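Local coordinates for protein nucleoporin NUP170 (Chaetomium thermophilum, PDB 5HAX) that probably serves as a scaffold nucleoporin of the nuclear pore complex, joining an N-terminal beta-propeller to a helical C-terminal region, at residues S36-Q41 / Y425-T430; S284-D289 / T373-D378; K290-A295 / L312-C317; P350-P355 / Q369-S374; M403-A408 / G429-L434. All coordinates share one frame; numbering follows the deposited sequence.

Contact 1 (S36-Q41 / Y425-T430); sequences SDYEMQ and YFEQGT
From CB, the side chain of Q428 sets out with CG anti to the carbonyl carbon and folds at chi2 (-78°), which lays it along strand 39-41 on the face shared with E39 and Q41. Its CD passes 4.0 Å from E39 O, and the amide beyond reaches two partners on strand 39-41. NE2 donates to E39 OE1 at 2.9 Å, meeting that oxygen from above the carboxylate plane, and also bonds D410, outside the two segments. OE1 accepts from Q41 NE2 at 3.0 Å in a nearly straight bond (172°) between almost coplanar amides. An alanine here would remove all three amide bonds and would probably leave E39 and Q41 less firmly tied to this strand. Beside them the backbones pair in parallel, with E39 N bonded to E427 O and G429 N to E39 O. On the M40 face, M40 SD lies 4.0 Å from G429 CA, where a CB would clash. Y38 CE1 comes within 3.1 Å of E427 OE2, an oxygen also salt-bridged to K348 and R318, while Y38 OH bonds F349 O. Within the chain, strand 39-41 forms an edge of its sheet, with strand 427-433 between it and strand 403-409.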
# COMPACT_ATOMS: atom_id res chain seq x y z
N SER A 36 4.77 19.31 -13.30
CA SER A 36 4.28 20.08 -12.17
C SER A 36 2.76 20.03 -12.10
O SER A 36 2.11 21.00 -11.67
CB SER A 36 4.76 21.53 -12.24
OG SER A 36 4.24 22.19 -13.38
N ASP A 37 2.17 18.91 -12.52
CA ASP A 37 0.72 18.78 -12.61
C ASP A 37 0.12 18.46 -11.24
O ASP A 37 0.40 17.41 -10.67
CB ASP A 37 0.36 17.68 -13.61
CG ASP A 37 0.76 18.03 -15.03
OD1 ASP A 37 -0.04 18.68 -15.73
OD2 ASP A 37 1.88 17.65 -15.45
N TYR A 38 -0.70 19.38 -10.73
CA TYR A 38 -1.41 19.18 -9.48
C TYR A 38 -2.81 19.75 -9.60
O TYR A 38 -3.03 20.76 -10.27
CB TYR A 38 -0.72 19.87 -8.29
CG TYR A 38 0.66 19.36 -7.93
CD1 TYR A 38 0.82 18.33 -7.02
CD2 TYR A 38 1.79 19.94 -8.49
CE1 TYR A 38 2.08 17.87 -6.68
CE2 TYR A 38 3.06 19.48 -8.15
CZ TYR A 38 3.19 18.46 -7.25
OH TYR A 38 4.45 18.01 -6.92
N GLU A 39 -3.76 19.09 -8.94
CA GLU A 39 -5.03 19.70 -8.56
C GLU A 39 -5.08 19.69 -7.03
O GLU A 39 -5.16 18.62 -6.42
CB GLU A 39 -6.23 18.98 -9.16
CG GLU A 39 -7.53 19.78 -9.02
CD GLU A 39 -8.75 19.03 -9.52
OE1 GLU A 39 -8.58 18.03 -10.25
OE2 GLU A 39 -9.87 19.46 -9.20
N MET A 40 -5.01 20.87 -6.43
CA MET A 40 -4.99 20.99 -4.98
C MET A 40 -6.41 21.06 -4.44
O MET A 40 -7.30 21.66 -5.05
CB MET A 40 -4.22 22.25 -4.56
CG MET A 40 -2.74 22.20 -4.89
SD MET A 40 -1.86 20.88 -4.02
CE MET A 40 -2.09 21.38 -2.31
N GLN A 41 -6.62 20.42 -3.28
CA GLN A 41 -7.91 20.39 -2.61
C GLN A 41 -7.75 20.88 -1.18
O GLN A 41 -6.76 20.56 -0.51
CB GLN A 41 -8.50 18.97 -2.60
CG GLN A 41 -8.59 18.31 -3.96
CD GLN A 41 -9.62 18.95 -4.87
OE1 GLN A 41 -10.33 19.87 -4.47
NE2 GLN A 41 -9.71 18.45 -6.10
N TYR A 425 2.21 12.72 -14.95
CA TYR A 425 2.09 12.39 -13.53
C TYR A 425 1.11 13.36 -12.86
O TYR A 425 1.47 14.21 -12.05
CB TYR A 425 3.46 12.42 -12.87
CG TYR A 425 3.51 11.94 -11.43
CD1 TYR A 425 2.39 11.41 -10.80
CD2 TYR A 425 4.69 12.02 -10.70
CE1 TYR A 425 2.45 10.98 -9.49
CE2 TYR A 425 4.75 11.59 -9.39
CZ TYR A 425 3.63 11.07 -8.79
OH TYR A 425 3.70 10.64 -7.48
N PHE A 426 -0.16 13.21 -13.22
CA PHE A 426 -1.22 13.99 -12.58
C PHE A 426 -1.34 13.58 -11.11
O PHE A 426 -1.20 12.41 -10.77
CB PHE A 426 -2.55 13.78 -13.30
CG PHE A 426 -2.51 14.11 -14.76
CD1 PHE A 426 -2.43 15.42 -15.19
CD2 PHE A 426 -2.57 13.10 -15.72
CE1 PHE A 426 -2.40 15.72 -16.54
CE2 PHE A 426 -2.54 13.40 -17.07
CZ PHE A 426 -2.46 14.71 -17.48
N GLU A 427 -1.62 14.56 -10.25
CA GLU A 427 -1.72 14.32 -8.82
C GLU A 427 -2.87 15.12 -8.22
O GLU A 427 -3.22 16.20 -8.70
CB GLU A 427 -0.42 14.69 -8.08
CG GLU A 427 0.69 13.66 -8.19
CD GLU A 427 1.87 13.98 -7.28
OE1 GLU A 427 2.03 13.29 -6.26
OE2 GLU A 427 2.63 14.92 -7.59
N GLN A 428 -3.45 14.55 -7.16
CA GLN A 428 -4.36 15.25 -6.26
C GLN A 428 -3.62 15.50 -4.95
O GLN A 428 -3.03 14.58 -4.39
CB GLN A 428 -5.63 14.43 -6.00
CG GLN A 428 -6.52 14.21 -7.22
CD GLN A 428 -7.35 15.43 -7.56
OE1 GLN A 428 -7.85 16.13 -6.68
NE2 GLN A 428 -7.52 15.68 -8.85
N GLY A 429 -3.66 16.75 -4.47
CA GLY A 429 -2.89 17.13 -3.31
C GLY A 429 -3.72 17.89 -2.29
O GLY A 429 -4.80 18.40 -2.59
N THR A 430 -3.19 17.96 -1.07
CA THR A 430 -3.83 18.69 0.01
C THR A 430 -2.81 18.98 1.10
O THR A 430 -1.78 18.32 1.21
CB THR A 430 -5.02 17.91 0.59
OG1 THR A 430 -5.72 18.73 1.53
CG2 THR A 430 -4.56 16.63 1.28

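Contact 2 (S284-D289 / T373-D378)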
# COMPACT_ATOMS: atom_id res chain seq x y z
N SER A 284 16.52 24.06 -13.14
CA SER A 284 15.77 24.83 -12.15
C SER A 284 16.69 25.27 -11.03
O SER A 284 17.61 24.54 -10.66
CB SER A 284 14.61 23.99 -11.58
OG SER A 284 14.05 24.62 -10.44
N PRO A 285 16.45 26.46 -10.46
CA PRO A 285 17.21 26.87 -9.27
C PRO A 285 16.79 26.14 -8.00
O PRO A 285 17.38 26.41 -6.94
CB PRO A 285 16.90 28.37 -9.17
CG PRO A 285 15.54 28.50 -9.76
CD PRO A 285 15.48 27.48 -10.87
N LEU A 286 15.80 25.26 -8.06
CA LEU A 286 15.42 24.45 -6.91
C LEU A 286 16.36 23.28 -6.67
O LEU A 286 16.25 22.62 -5.63
CB LEU A 286 13.99 23.93 -7.09
CG LEU A 286 12.87 24.97 -7.18
CD1 LEU A 286 11.52 24.29 -7.41
CD2 LEU A 286 12.81 25.83 -5.92
N PHE A 287 17.29 23.01 -7.59
CA PHE A 287 18.23 21.91 -7.44
C PHE A 287 19.61 22.38 -7.90
O PHE A 287 19.85 22.51 -9.11
CB PHE A 287 17.78 20.69 -8.25
CG PHE A 287 18.61 19.45 -8.00
CD1 PHE A 287 19.20 19.22 -6.77
CD2 PHE A 287 18.80 18.53 -9.01
CE1 PHE A 287 19.97 18.09 -6.55
CE2 PHE A 287 19.56 17.39 -8.80
CZ PHE A 287 20.14 17.18 -7.56
N THR A 288 20.50 22.63 -6.94
CA THR A 288 21.85 23.12 -7.20
C THR A 288 22.82 22.36 -6.31
O THR A 288 22.44 21.46 -5.56
CB THR A 288 21.97 24.62 -6.94
OG1 THR A 288 21.86 24.86 -5.53
CG2 THR A 288 20.90 25.40 -7.68
N ASP A 289 24.10 22.75 -6.38
CA ASP A 289 25.11 22.14 -5.52
C ASP A 289 24.90 22.48 -4.05
O ASP A 289 25.47 21.80 -3.18
CB ASP A 289 26.51 22.59 -5.95
CG ASP A 289 26.79 24.04 -5.61
OD1 ASP A 289 27.94 24.35 -5.22
OD2 ASP A 289 25.87 24.87 -5.74
N THR A 373 9.76 26.48 -10.22
CA THR A 373 10.31 27.50 -9.32
C THR A 373 9.52 27.65 -8.02
O THR A 373 9.81 28.57 -7.24
CB THR A 373 10.37 28.86 -10.03
OG1 THR A 373 9.07 29.19 -10.55
CG2 THR A 373 11.38 28.83 -11.17
N SER A 374 8.55 26.78 -7.74
CA SER A 374 7.73 26.96 -6.55
C SER A 374 8.53 26.68 -5.28
O SER A 374 9.33 25.74 -5.22
CB SER A 374 6.52 26.04 -6.59
OG SER A 374 5.79 26.17 -5.38
N ARG A 375 8.29 27.50 -4.26
CA ARG A 375 8.93 27.37 -2.96
C ARG A 375 7.97 26.81 -1.91
O ARG A 375 8.27 26.88 -0.71
CB ARG A 375 9.47 28.72 -2.49
CG ARG A 375 10.39 29.41 -3.48
CD ARG A 375 11.82 28.90 -3.39
NE ARG A 375 12.37 29.09 -2.05
CZ ARG A 375 12.71 30.27 -1.53
NH1 ARG A 375 12.55 31.38 -2.23
NH2 ARG A 375 13.20 30.33 -0.30
N ALA A 376 6.83 26.25 -2.33
CA ALA A 376 5.78 25.88 -1.39
C ALA A 376 6.22 24.74 -0.47
O ALA A 376 5.72 24.63 0.66
CB ALA A 376 4.51 25.49 -2.14
N LEU A 377 7.13 23.88 -0.93
CA LEU A 377 7.65 22.78 -0.13
C LEU A 377 9.05 23.06 0.39
O LEU A 377 9.76 22.12 0.78
CB LEU A 377 7.64 21.49 -0.95
CG LEU A 377 6.29 21.02 -1.50
CD1 LEU A 377 6.44 19.67 -2.18
CD2 LEU A 377 5.23 20.95 -0.41
N ASP A 378 9.47 24.32 0.41
CA ASP A 378 10.80 24.70 0.87
C ASP A 378 10.70 25.35 2.25
O ASP A 378 10.05 26.38 2.40
CB ASP A 378 11.44 25.66 -0.13
CG ASP A 378 12.84 26.10 0.28
OD1 ASP A 378 13.45 25.43 1.14
OD2 ASP A 378 13.32 27.11 -0.26
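The guanidinium of R375 has the carboxylate of D378 at its edge, in its own plane. NE donates to D378 OD2 at 2.8 Å along the anti lone pair, and R375 NH2 reaches the same D378 OD2 at 3.2 Å from above the carboxylate plane, so this side-on salt bridge sets two nitrogens on one oxygen. Bends at chi2 and chi3 fold the arginine back to make it. They also bring its aliphatic part to the other loop, with R375 CD 4.1 Å from L286 CD2. The second flat group, the F287 ring, takes no part in the contact and packs edge-to-face with F277 of helix 270-279. L286 carries most of the contact: its CD1 presses on the S374 carbonyl (CD1 to S374 O 3.4 Å) and lies 3.9 Å from T373 CA. Each loop is fixed internally by a serine. S284 OG, bonded also to K372 O, accepts from L286 N at 3.0 Å, and S374 OG, held by P351 O, accepts from A376 N at 3.2 Å. These are two ST turns, each overlapping a type I beta turn (S284-F287 and R375-D378), in loops that link successive sheets of the propeller-like domain.

Contact 3 (K290-A295 / L312-C317); sequences KTNIVA and LTDTGC
D314 folds its carboxylate back over the residues that lead into strand 293-298, overlapping T291 and N292. Its CG sits in the crowded position between backbone N and carbonyl carbon (chi1 56°), which lets OD1 accept from N292 N at 3.1 Å, met from above the carboxylate plane. N292 ND2 adds a weak bond to the same oxygen, and a water donates both to D314 OD1 and to K290 O, so one oxygen gathers three donors. D314 OD2 rests against T291 CG2 at 3.3 Å. The backbone of D314 grips N292 as well, its N bonded to N292 O at 2.8 Å, nearly along the carbonyl axis, while D314 CB meets V294 CG1 at 3.9 Å. Further along, V294 N donates to L312 O at 2.8 Å and L312 N to A295 O at 3.0 Å. V294 and A295 together face L312, and the psi of -17° at V294 takes up the extra residue as a beta bulge. T313 OG1 donates to T315 OG1 at 2.8 Å and accepts from C317 N at 2.9 Å; T315 OG1 is bonded in turn to L286 O. Backbone bonds from T313 N to C317 O and from G316 N to T313 O close the loop, with a positive phi at G316 where a side chain would jam. The result is a bulge in the antiparallel pairing of strands 293-298 and 307-313, next to a type I turn with a G1 bulge, the hairpin connection from strand 307-313 into strand 318-324 of one sheet of the propeller-like domain.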
# COMPACT_ATOMS: atom_id res chain seq x y z
N LYS A 290 24.10 23.50 -3.75
CA LYS A 290 23.74 23.84 -2.38
C LYS A 290 22.60 22.98 -1.85
O LYS A 290 22.42 22.89 -0.63
CB LYS A 290 23.36 25.32 -2.31
CG LYS A 290 22.95 25.84 -0.94
CD LYS A 290 24.08 25.75 0.07
CE LYS A 290 23.75 26.55 1.33
NZ LYS A 290 24.79 26.40 2.39
N THR A 291 21.85 22.33 -2.73
CA THR A 291 20.68 21.57 -2.33
C THR A 291 21.07 20.25 -1.67
O THR A 291 22.05 19.60 -2.07
CB THR A 291 19.80 21.31 -3.55
OG1 THR A 291 19.53 22.55 -4.21
CG2 THR A 291 18.49 20.65 -3.16
N ASN A 292 20.30 19.84 -0.67
CA ASN A 292 20.50 18.59 0.05
C ASN A 292 19.39 17.61 -0.30
O ASN A 292 18.23 18.00 -0.46
CB ASN A 292 20.51 18.81 1.57
CG ASN A 292 21.71 19.63 2.04
OD1 ASN A 292 22.85 19.31 1.72
ND2 ASN A 292 21.44 20.68 2.79
N ILE A 293 19.75 16.33 -0.42
CA ILE A 293 18.77 15.25 -0.50
C ILE A 293 18.51 14.76 0.92
O ILE A 293 19.43 14.33 1.61
CB ILE A 293 19.28 14.10 -1.40
CG1 ILE A 293 19.48 14.60 -2.83
CG2 ILE A 293 18.30 12.92 -1.37
CD1 ILE A 293 20.06 13.57 -3.78
N VAL A 294 17.24 14.83 1.34
CA VAL A 294 16.89 14.56 2.73
C VAL A 294 16.31 13.16 2.95
O VAL A 294 16.26 12.70 4.10
CB VAL A 294 15.91 15.62 3.27
CG1 VAL A 294 16.52 17.01 3.18
CG2 VAL A 294 14.58 15.56 2.52
N ALA A 295 15.86 12.48 1.89
CA ALA A 295 15.23 11.18 2.07
C ALA A 295 15.22 10.42 0.75
O ALA A 295 15.19 11.02 -0.33
CB ALA A 295 13.80 11.32 2.60
N LEU A 312 14.15 12.87 -2.42
CA LEU A 312 13.51 14.13 -2.08
C LEU A 312 14.57 15.16 -1.69
O LEU A 312 15.40 14.89 -0.82
CB LEU A 312 12.51 13.95 -0.94
CG LEU A 312 11.75 15.21 -0.52
CD1 LEU A 312 10.82 15.68 -1.64
CD2 LEU A 312 10.97 14.97 0.76
N THR A 313 14.53 16.32 -2.33
CA THR A 313 15.41 17.43 -1.99
C THR A 313 14.78 18.27 -0.89
O THR A 313 13.58 18.21 -0.63
CB THR A 313 15.68 18.31 -3.21
OG1 THR A 313 14.48 18.99 -3.59
CG2 THR A 313 16.19 17.48 -4.39
N ASP A 314 15.62 19.09 -0.24
CA ASP A 314 15.11 19.99 0.78
C ASP A 314 14.29 21.13 0.18
O ASP A 314 13.62 21.84 0.94
CB ASP A 314 16.25 20.56 1.63
CG ASP A 314 17.33 21.25 0.81
OD1 ASP A 314 18.46 21.37 1.31
OD2 ASP A 314 17.06 21.67 -0.34
N THR A 315 14.31 21.31 -1.14
CA THR A 315 13.46 22.27 -1.82
C THR A 315 12.12 21.67 -2.25
O THR A 315 11.29 22.38 -2.81
CB THR A 315 14.17 22.85 -3.04
OG1 THR A 315 14.63 21.77 -3.88
CG2 THR A 315 15.36 23.70 -2.62
N GLY A 316 11.91 20.38 -2.00
CA GLY A 316 10.64 19.74 -2.30
C GLY A 316 10.57 19.06 -3.65
O GLY A 316 9.47 18.67 -4.06
N CYS A 317 11.69 18.92 -4.36
CA CYS A 317 11.69 18.24 -5.64
C CYS A 317 11.81 16.74 -5.43
O CYS A 317 12.63 16.27 -4.63
CB CYS A 317 12.85 18.73 -6.51
SG CYS A 317 12.77 20.48 -6.93
O HOH W 1 20.33 23.42 0.94

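Contact 4 (P350-P355 / Q369-S374); sequences PPRESP and QLDKTS
The long loop between strands 341-348 and 380-386, which links two neighbouring sheets of the propeller-like domain, is pinned to itself here by a side-on, two-pronged arginine-aspartate salt bridge. R352 leaves its backbone with CG anti to N and bends at chi3 (-76°), bringing NE to D371 OD2 at 2.5 Å and NH2 to D371 OD1 at 2.9 Å. Both bonds are almost straight and both use the syn lone pairs, so guanidinium and carboxylate lie nearly coplanar, 17° apart. T373 OG1 sits at the edge of the guanidinium, 3.0 Å from R352 NH2, and S374 CA lies over one of its faces. T373 N adds a weak bond to D371 OD1, and D371 N is tied to S36 OG. An alanine in place of D371 would remove both carboxylate oxygens and would probably let the R352 guanidinium swing off, loosening the closure of the loop. Two waters bridge the segments. One molecule donates to P350 O and D371 OD2; another accepts from S374 N and lies 3.0 Å from P350 O and 2.7 Å from D371 O. P350 CG packs on S374 O at 3.9 Å. The hydroxyl of the buried S374, anti to its backbone N, donates from above the carbonyl plane in a very short bond, S374 OG to P351 O at 2.5 Å.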
# COMPACT_ATOMS: atom_id res chain seq x y z
N PRO A 350 7.55 20.88 -7.15
CA PRO A 350 6.56 21.10 -6.09
C PRO A 350 5.32 21.81 -6.60
O PRO A 350 5.36 22.51 -7.62
CB PRO A 350 7.31 22.00 -5.09
CG PRO A 350 8.75 21.86 -5.42
CD PRO A 350 8.82 21.57 -6.88
N PRO A 351 4.20 21.68 -5.89
CA PRO A 351 3.02 22.50 -6.19
C PRO A 351 3.27 23.95 -5.79
O PRO A 351 4.24 24.27 -5.11
CB PRO A 351 1.93 21.86 -5.33
CG PRO A 351 2.69 21.39 -4.12
CD PRO A 351 4.03 20.92 -4.64
N ARG A 352 2.36 24.82 -6.22
CA ARG A 352 2.48 26.25 -5.94
C ARG A 352 1.56 26.73 -4.83
O ARG A 352 1.94 27.62 -4.06
CB ARG A 352 2.20 27.06 -7.22
CG ARG A 352 2.50 28.54 -7.08
CD ARG A 352 2.85 29.17 -8.42
NE ARG A 352 4.20 28.84 -8.85
CZ ARG A 352 5.29 29.55 -8.57
NH1 ARG A 352 5.21 30.65 -7.83
NH2 ARG A 352 6.47 29.15 -9.02
N GLU A 353 0.36 26.16 -4.71
CA GLU A 353 -0.59 26.61 -3.71
C GLU A 353 -0.07 26.35 -2.30
O GLU A 353 0.34 25.23 -1.97
CB GLU A 353 -1.93 25.89 -3.90
CG GLU A 353 -3.14 26.81 -3.96
CD GLU A 353 -4.45 26.07 -3.77
OE1 GLU A 353 -4.69 25.56 -2.66
OE2 GLU A 353 -5.23 26.00 -4.74
N SER A 354 -0.08 27.40 -1.47
CA SER A 354 0.26 27.30 -0.06
C SER A 354 -1.00 27.12 0.78
O SER A 354 -2.10 27.45 0.35
CB SER A 354 1.01 28.56 0.38
OG SER A 354 2.37 28.50 0.00
N PRO A 355 -0.85 26.59 1.99
CA PRO A 355 -2.03 26.41 2.86
C PRO A 355 -2.57 27.75 3.34
O PRO A 355 -1.81 28.68 3.61
CB PRO A 355 -1.48 25.57 4.02
CG PRO A 355 -0.02 25.89 4.06
CD PRO A 355 0.39 26.14 2.64
N GLN A 369 2.33 25.96 -18.34
CA GLN A 369 3.76 25.74 -18.45
C GLN A 369 4.26 24.91 -17.27
O GLN A 369 3.61 24.81 -16.23
CB GLN A 369 4.51 27.08 -18.49
CG GLN A 369 4.20 27.92 -19.72
CD GLN A 369 4.62 27.26 -21.01
OE1 GLN A 369 5.62 26.53 -21.05
NE2 GLN A 369 3.86 27.49 -22.08
N LEU A 370 5.44 24.31 -17.45
CA LEU A 370 6.09 23.61 -16.36
C LEU A 370 6.47 24.60 -15.26
O LEU A 370 7.21 25.56 -15.51
CB LEU A 370 7.34 22.88 -16.86
CG LEU A 370 8.12 22.11 -15.80
CD1 LEU A 370 7.30 20.94 -15.26
CD2 LEU A 370 9.45 21.61 -16.37
N ASP A 371 5.95 24.38 -14.06
CA ASP A 371 6.29 25.20 -12.89
C ASP A 371 7.48 24.55 -12.20
O ASP A 371 7.34 23.54 -11.51
CB ASP A 371 5.10 25.34 -11.95
CG ASP A 371 5.34 26.35 -10.85
OD1 ASP A 371 6.48 26.83 -10.70
OD2 ASP A 371 4.37 26.67 -10.14
N LYS A 372 8.66 25.16 -12.36
CA LYS A 372 9.91 24.63 -11.83
C LYS A 372 10.55 25.57 -10.81
O LYS A 372 11.75 25.47 -10.55
CB LYS A 372 10.88 24.36 -12.98
CG LYS A 372 11.24 25.62 -13.77
CD LYS A 372 12.10 25.30 -14.99
CE LYS A 372 12.57 26.57 -15.68
NZ LYS A 372 13.50 26.28 -16.80
N THR A 373 9.76 26.48 -10.22
CA THR A 373 10.31 27.50 -9.32
C THR A 373 9.52 27.65 -8.02
O THR A 373 9.81 28.57 -7.24
CB THR A 373 10.37 28.86 -10.03
OG1 THR A 373 9.07 29.19 -10.55
CG2 THR A 373 11.38 28.83 -11.17
N SER A 374 8.55 26.78 -7.74
CA SER A 374 7.73 26.96 -6.55
C SER A 374 8.53 26.68 -5.28
O SER A 374 9.33 25.74 -5.22
CB SER A 374 6.52 26.04 -6.59
OG SER A 374 5.79 26.17 -5.38
O HOH W 2 7.50 24.08 -8.92
O HOH W 3 3.49 23.84 -9.36

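Contact 5 (M403-A408 / G429-L434)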
# COMPACT_ATOMS: atom_id res chain seq x y z
N MET A 403 3.96 21.72 8.56
CA MET A 403 2.85 21.60 7.62
C MET A 403 3.05 20.33 6.81
O MET A 403 4.16 20.06 6.33
CB MET A 403 2.77 22.82 6.69
CG MET A 403 2.43 24.13 7.39
SD MET A 403 0.86 24.12 8.29
CE MET A 403 -0.30 23.67 7.00
N LEU A 404 1.97 19.56 6.65
CA LEU A 404 2.02 18.27 5.97
C LEU A 404 1.40 18.42 4.58
O LEU A 404 0.20 18.67 4.46
CB LEU A 404 1.28 17.22 6.78
CG LEU A 404 2.04 15.93 7.06
CD1 LEU A 404 3.21 16.21 7.99
CD2 LEU A 404 1.11 14.88 7.65
N PHE A 405 2.22 18.26 3.54
CA PHE A 405 1.71 18.14 2.18
C PHE A 405 1.53 16.66 1.86
O PHE A 405 2.46 15.87 2.05
CB PHE A 405 2.65 18.78 1.17
CG PHE A 405 2.23 18.56 -0.26
CD1 PHE A 405 1.13 19.21 -0.78
CD2 PHE A 405 2.94 17.69 -1.07
CE1 PHE A 405 0.73 19.00 -2.08
CE2 PHE A 405 2.54 17.47 -2.38
CZ PHE A 405 1.44 18.13 -2.89
N VAL A 406 0.35 16.30 1.39
CA VAL A 406 0.02 14.91 1.08
C VAL A 406 -0.63 14.87 -0.30
O VAL A 406 -1.56 15.64 -0.57
CB VAL A 406 -0.92 14.29 2.14
CG1 VAL A 406 -0.90 12.78 2.00
CG2 VAL A 406 -0.50 14.70 3.54
N SER A 407 -0.14 13.99 -1.16
CA SER A 407 -0.63 13.89 -2.52
C SER A 407 -0.70 12.42 -2.94
O SER A 407 -0.04 11.55 -2.36
CB SER A 407 0.25 14.67 -3.51
OG SER A 407 1.57 14.15 -3.53
N ALA A 408 -1.52 12.17 -3.95
CA ALA A 408 -1.69 10.84 -4.52
C ALA A 408 -1.74 10.98 -6.03
O ALA A 408 -2.03 12.07 -6.55
CB ALA A 408 -2.97 10.17 -4.01
N GLY A 429 -3.66 16.75 -4.47
CA GLY A 429 -2.89 17.13 -3.31
C GLY A 429 -3.72 17.89 -2.29
O GLY A 429 -4.80 18.40 -2.59
N THR A 430 -3.19 17.96 -1.07
CA THR A 430 -3.83 18.69 0.01
C THR A 430 -2.81 18.98 1.10
O THR A 430 -1.78 18.32 1.21
CB THR A 430 -5.02 17.91 0.59
OG1 THR A 430 -5.72 18.73 1.53
CG2 THR A 430 -4.56 16.63 1.28
N TRP A 431 -3.13 19.99 1.92
CA TRP A 431 -2.31 20.39 3.06
C TRP A 431 -3.04 20.04 4.35
O TRP A 431 -4.16 20.51 4.58
CB TRP A 431 -2.04 21.90 3.03
CG TRP A 431 -0.99 22.33 2.07
CD1 TRP A 431 -1.19 22.84 0.82
CD2 TRP A 431 0.43 22.31 2.27
NE1 TRP A 431 0.02 23.13 0.23
CE2 TRP A 431 1.03 22.82 1.11
CE3 TRP A 431 1.24 21.91 3.34
CZ2 TRP A 431 2.41 22.94 0.97
CZ3 TRP A 431 2.62 22.03 3.20
CH2 TRP A 431 3.18 22.54 2.02
N ILE A 432 -2.39 19.24 5.20
CA ILE A 432 -2.91 18.89 6.52
C ILE A 432 -2.10 19.65 7.55
O ILE A 432 -0.88 19.48 7.64
CB ILE A 432 -2.86 17.37 6.76
CG1 ILE A 432 -3.87 16.67 5.85
CG2 ILE A 432 -3.15 17.05 8.22
CD1 ILE A 432 -3.70 15.18 5.77
N GLU A 433 -2.78 20.47 8.35
CA GLU A 433 -2.13 21.30 9.35
C GLU A 433 -2.04 20.56 10.67
O GLU A 433 -3.04 19.99 11.14
CB GLU A 433 -2.88 22.62 9.53
CG GLU A 433 -2.22 23.58 10.51
CD GLU A 433 -2.91 24.93 10.57
OE1 GLU A 433 -3.96 25.09 9.91
OE2 GLU A 433 -2.40 25.82 11.28
N LEU A 434 -0.86 20.57 11.27
CA LEU A 434 -0.65 20.09 12.63
C LEU A 434 -0.54 21.29 13.57
O LEU A 434 -0.04 22.35 13.19
CB LEU A 434 0.62 19.23 12.72
CG LEU A 434 0.68 18.03 11.78
CD1 LEU A 434 2.04 17.34 11.89
CD2 LEU A 434 -0.45 17.04 12.05
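Four backbone hydrogen bonds tie strand 403-408 to strand 429-433 in antiparallel register. L404 N bonds I432 O at 3.0 Å and I432 N bonds L404 O at 2.8 Å, both in the carbonyl plane. The next hydrogen-bonded pair joins V406 N to T430 O at 2.9 Å, almost straight at 172°, and T430 N to V406 O at 2.9 Å. F405 and W431 form the non-hydrogen-bonded pair between them, and M403 with E433 and S407 with G429 form those beyond. The face that carries F405 and W431 has an aromatic pair. The F405 ring, its CG anti to the backbone N (chi1 174°), turns an edge toward the face of the W431 six-membered ring in a tilted edge-to-face pair, centroids 5.5 Å apart and planes at 56°. F405 CB makes a CH-pi contact over that same face, 3.9 Å from the centroid of the W431 six-membered ring. A CB on G429 would come tight against F405 CE1, which suits a glycine here. Polar ends on this face are bonded elsewhere, W431 NE1 to E353 O and S407 OG to E427. Apolar contacts complete the pairing: M403 CB touches W431 CZ3 at 3.6 Å and M403 CE touches E433 CB at 3.8 Å. On the opposite face L404 CB meets I432 CB and V406 CG2 meets I432 CD1, where V406 also touches F50 and I432 touches V52 of strand 50-57. Next to strand 390-395, these two strands continue the antiparallel meander of a blade in the propeller-like domain.

In the fold
Two adjacent sheets and the loops around them account for all five contacts. Contact 3 lies in the sheet of strands 293-298 to 341-348, while contacts 1 and 5, with centres 11 Å apart, share strand 427-433 in the following sheet. Contact 2 joins the loop leading into the first sheet to the loop between the sheets, and contact 4, its centre 10 Å away, ties that second loop to itself; both use T373 and S374. Along the chain, contacts 3, 4 and 5 come in succession; contact 2 encloses contact 3, and contact 1 encloses contacts 2, 3 and 4. Strands 33-35 and 39-41 add parallel edge strands to the two sheets, consistent with an N-terminal segment that links successive blades.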